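Local structure of nigritoxine (Vibrio nigripulchritudo, 5M41) at residues 509-514 and 525-530. The protein is a bacterial toxin active against crustaceans and insects, with a fold described as new. Sequence-based numbering, arbitrary orientation.
Sequences ITYRKV and NRLQES
This is the pairing of two antiparallel strands in a beta hairpin, the central pair of a four-stranded antiparallel sheet. Strand 505-515 also borders strand 496-500, and strand 523-532 borders strand 538-542. Thr510 with Gln528 and Arg512 with Arg526 are the hydrogen-bonded pairs. The bond from Arg526 N to Arg512 O is 2.7 Å and runs nearly along the C=O axis. Ile509 with Glu529, Tyr511 with Leu527 and Lys513 with Asn525 are non-hydrogen-bonded pairs, with side chains on one face. Helix 546-555 covers part of that face, through Phe552 and Arg553.

Leu527 lies over one face of the Tyr511 ring in a CH-pi contact. Leu527 CG is 3.9 Å from the centroid of the Tyr511 ring and 6° off its normal. Leu527 CD2 sits between that ring and Ile509, 3.8 Å from Ile509 CG2. The Tyr511 hydroxyl is hydrogen-bonded to Arg553 NH2. Farther along, the side chains of Lys513 and Asn525 run side by side. Lys513 NZ hydrogen-bonds to Asn525 OD1 at 3.1 Å, in the amide plane and on a lone pair. A water donates to both Asn525 OD1 and Tyr511 O, so Asn525 OD1 takes two hydrogen bonds. Lys513 NZ also hydrogen-bonds to the carbonyl oxygens of Ile563 and Gly564, and Asn525 ND2 to that of Ile563.

On the other face, Arg512 is bent at chi3 (87°) and crosses the extended Gln528. Trp540 makes a cation-pi contact with Arg512. Val514 CG1 is 3.3 Å from Gln528 OE1. Arg512 NH1 donates to Gln528 OE1 at a very short 2.4 Å. The oxygen is almost in the guanidinium plane, but NH1 sits above the Gln528 amide plane and the N-H...O angle is a bent 141°.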
ATOM      1  N   ILE A 509     -26.795 -18.370  11.434  1.00 54.46           N
ATOM      2  CA  ILE A 509     -25.901 -19.501  11.280  1.00 52.08           C
ATOM      3  C   ILE A 509     -25.886 -20.375  12.520  1.00 50.59           C
ATOM      4  O   ILE A 509     -25.802 -19.880  13.641  1.00 51.26           O
ATOM      5  CB  ILE A 509     -24.456 -19.007  10.995  1.00 50.67           C
ATOM      6  CG1 ILE A 509     -24.465 -17.943   9.879  1.00 49.58           C
ATOM      7  CG2 ILE A 509     -23.533 -20.174  10.662  1.00 46.37           C
ATOM      8  CD1 ILE A 509     -25.006 -18.420   8.539  1.00 49.16           C
ATOM      9  N   THR A 510     -25.956 -21.680  12.305  1.00 49.90           N
ATOM     10  CA  THR A 510     -25.884 -22.639  13.393  1.00 52.13           C
ATOM     11  C   THR A 510     -24.935 -23.712  12.954  1.00 53.54           C
ATOM     12  O   THR A 510     -24.954 -24.112  11.779  1.00 55.03           O
ATOM     13  CB  THR A 510     -27.275 -23.274  13.671  1.00 54.89           C
ATOM     14  OG1 THR A 510     -28.162 -22.237  14.083  1.00 54.64           O
ATOM     15  CG2 THR A 510     -27.215 -24.355  14.771  1.00 53.44           C
ATOM     16  N   TYR A 511     -24.100 -24.179  13.881  1.00 54.12           N
ATOM     17  CA  TYR A 511     -23.262 -25.329  13.611  1.00 54.72           C
ATOM     18  C   TYR A 511     -24.059 -26.627  13.808  1.00 57.50           C
ATOM     19  O   TYR A 511     -24.230 -27.104  14.933  1.00 59.17           O
ATOM     20  CB  TYR A 511     -22.033 -25.316  14.525  1.00 53.88           C
ATOM     21  CG  TYR A 511     -20.753 -25.715  13.868  1.00 50.55           C
ATOM     22  CD1 TYR A 511     -19.540 -25.225  14.352  1.00 52.56           C
ATOM     23  CD2 TYR A 511     -20.734 -26.556  12.757  1.00 51.24           C
ATOM     24  CE1 TYR A 511     -18.336 -25.569  13.765  1.00 50.61           C
ATOM     25  CE2 TYR A 511     -19.527 -26.907  12.150  1.00 50.00           C
ATOM     26  CZ  TYR A 511     -18.335 -26.404  12.672  1.00 51.13           C
ATOM     27  OH  TYR A 511     -17.126 -26.715  12.115  1.00 49.68           O
ATOM     28  N   ARG A 512     -24.506 -27.218  12.704  1.00 59.28           N
ATOM     29  CA  ARG A 512     -25.462 -28.327  12.754  1.00 64.25           C
ATOM     30  C   ARG A 512     -24.851 -29.664  12.369  1.00 66.84           C
ATOM     31  O   ARG A 512     -23.856 -29.700  11.639  1.00 64.63           O
ATOM     32  CB  ARG A 512     -26.605 -28.058  11.791  1.00 63.65           C
ATOM     33  CG  ARG A 512     -27.483 -26.899  12.168  1.00 67.78           C
ATOM     34  CD  ARG A 512     -28.337 -26.553  10.967  1.00 70.32           C
ATOM     35  NE  ARG A 512     -29.569 -27.324  10.920  1.00 71.67           N
ATOM     36  CZ  ARG A 512     -29.922 -28.178   9.958  1.00 75.99           C
ATOM     37  NH1 ARG A 512     -29.135 -28.427   8.919  1.00 76.34           N
ATOM     38  NH2 ARG A 512     -31.090 -28.787  10.037  1.00 72.15           N
ATOM     39  N   LYS A 513     -25.466 -30.759  12.829  1.00 67.17           N
ATOM     40  CA  LYS A 513     -24.959 -32.087  12.505  1.00 71.61           C
ATOM     41  C   LYS A 513     -25.795 -32.713  11.402  1.00 76.81           C
ATOM     42  O   LYS A 513     -26.955 -33.072  11.620  1.00 80.34           O
ATOM     43  CB  LYS A 513     -24.873 -32.989  13.747  1.00 74.14           C
ATOM     44  CG  LYS A 513     -23.677 -33.940  13.698  1.00 74.02           C
ATOM     45  CD  LYS A 513     -23.450 -34.684  15.006  1.00 77.08           C
ATOM     46  CE  LYS A 513     -22.687 -33.859  16.035  1.00 73.74           C
ATOM     47  NZ  LYS A 513     -21.213 -34.059  15.962  1.00 68.66           N
ATOM     48  N   VAL A 514     -25.204 -32.820  10.216  1.00 77.74           N
ATOM     49  CA  VAL A 514     -25.924 -33.272   9.029  1.00 81.85           C
ATOM     50  C   VAL A 514     -25.390 -34.592   8.466  1.00 86.82           C
ATOM     51  O   VAL A 514     -24.228 -34.931   8.684  1.00 83.34           O
ATOM     52  CB  VAL A 514     -25.933 -32.207   7.911  1.00 81.23           C
ATOM     53  CG1 VAL A 514     -26.627 -30.944   8.390  1.00 81.92           C
ATOM     54  CG2 VAL A 514     -24.527 -31.927   7.387  1.00 78.34           C
ATOM     55  N   ASN A 525     -20.411 -32.186  11.093  1.00 71.56           N
ATOM     56  CA  ASN A 525     -20.817 -30.836  11.500  1.00 66.69           C
ATOM     57  C   ASN A 525     -20.680 -29.855  10.343  1.00 65.41           C
ATOM     58  O   ASN A 525     -19.730 -29.938   9.565  1.00 66.29           O
ATOM     59  CB  ASN A 525     -20.008 -30.367  12.715  1.00 63.80           C
ATOM     60  CG  ASN A 525     -20.147 -31.306  13.907  1.00 64.78           C
ATOM     61  OD1 ASN A 525     -21.176 -31.332  14.575  1.00 67.95           O
ATOM     62  ND2 ASN A 525     -19.110 -32.086  14.172  1.00 62.98           N
ATOM     63  N   ARG A 526     -21.642 -28.944  10.220  1.00 62.58           N
ATOM     64  CA  ARG A 526     -21.605 -27.940   9.176  1.00 63.14           C
ATOM     65  C   ARG A 526     -22.247 -26.673   9.642  1.00 59.91           C
ATOM     66  O   ARG A 526     -23.331 -26.722  10.241  1.00 59.55           O
ATOM     67  CB  ARG A 526     -22.308 -28.431   7.917  1.00 70.10           C
ATOM     68  CG  ARG A 526     -21.377 -29.069   6.907  1.00 77.07           C
ATOM     69  CD  ARG A 526     -22.068 -29.155   5.564  1.00 86.58           C
ATOM     70  NE  ARG A 526     -21.107 -29.320   4.480  1.00 97.34           N
ATOM     71  CZ  ARG A 526     -21.061 -30.372   3.668  1.00103.55           C
ATOM     72  NH1 ARG A 526     -21.934 -31.367   3.802  1.00107.93           N
ATOM     73  NH2 ARG A 526     -20.141 -30.424   2.711  1.00106.43           N
ATOM     74  N   LEU A 527     -21.583 -25.543   9.367  1.00 54.78           N
ATOM     75  CA  LEU A 527     -22.177 -24.235   9.596  1.00 52.15           C
ATOM     76  C   LEU A 527     -23.215 -23.982   8.494  1.00 54.92           C
ATOM     77  O   LEU A 527     -22.903 -24.040   7.296  1.00 53.41           O
ATOM     78  CB  LEU A 527     -21.118 -23.134   9.586  1.00 50.10           C
ATOM     79  CG  LEU A 527     -20.208 -23.070  10.825  1.00 50.46           C
ATOM     80  CD1 LEU A 527     -18.946 -22.247  10.558  1.00 45.85           C
ATOM     81  CD2 LEU A 527     -20.965 -22.569  12.058  1.00 48.35           C
ATOM     82  N   GLN A 528     -24.454 -23.710   8.891  1.00 54.68           N
ATOM     83  CA  GLN A 528     -25.514 -23.579   7.899  1.00 55.37           C
ATOM     84  C   GLN A 528     -26.371 -22.388   8.215  1.00 53.16           C
ATOM     85  O   GLN A 528     -26.528 -22.012   9.375  1.00 53.44           O
ATOM     86  CB  GLN A 528     -26.348 -24.859   7.829  1.00 57.50           C
ATOM     87  CG  GLN A 528     -25.643 -26.008   7.129  1.00 58.77           C
ATOM     88  CD  GLN A 528     -26.534 -27.230   6.927  1.00 62.12           C
ATOM     89  OE1 GLN A 528     -27.119 -27.749   7.873  1.00 61.64           O
ATOM     90  NE2 GLN A 528     -26.605 -27.712   5.694  1.00 63.13           N
ATOM     91  N   GLU A 529     -26.895 -21.767   7.170  1.00 55.53           N
ATOM     92  CA  GLU A 529     -27.854 -20.701   7.360  1.00 56.75           C
ATOM     93  C   GLU A 529     -29.288 -21.260   7.197  1.00 58.25           C
ATOM     94  O   GLU A 529     -29.545 -22.085   6.317  1.00 56.85           O
ATOM     95  CB  GLU A 529     -27.593 -19.548   6.389  1.00 59.41           C
ATOM     96  CG  GLU A 529     -28.049 -19.821   4.968  1.00 64.37           C
ATOM     97  CD  GLU A 529     -28.452 -18.572   4.194  1.00 65.45           C
ATOM     98  OE1 GLU A 529     -29.132 -17.674   4.746  1.00 64.56           O
ATOM     99  OE2 GLU A 529     -28.088 -18.506   3.002  1.00 67.18           O
ATOM    100  N   SER A 530     -30.204 -20.791   8.043  1.00 58.26           N
ATOM    101  CA  SER A 530     -31.620 -21.164   7.952  1.00 61.66           C
ATOM    102  C   SER A 530     -32.395 -20.125   7.149  1.00 60.65           C
ATOM    103  O   SER A 530     -32.049 -18.942   7.158  1.00 60.54           O
ATOM    104  CB  SER A 530     -32.236 -21.314   9.343  1.00 62.01           C
ATOM    105  OG  SER A 530     -32.164 -20.080  10.041  1.00 64.66           O
TER
HETATM  106  O   HOH W   1     -23.314 -29.686  15.711  1.00 50.78           O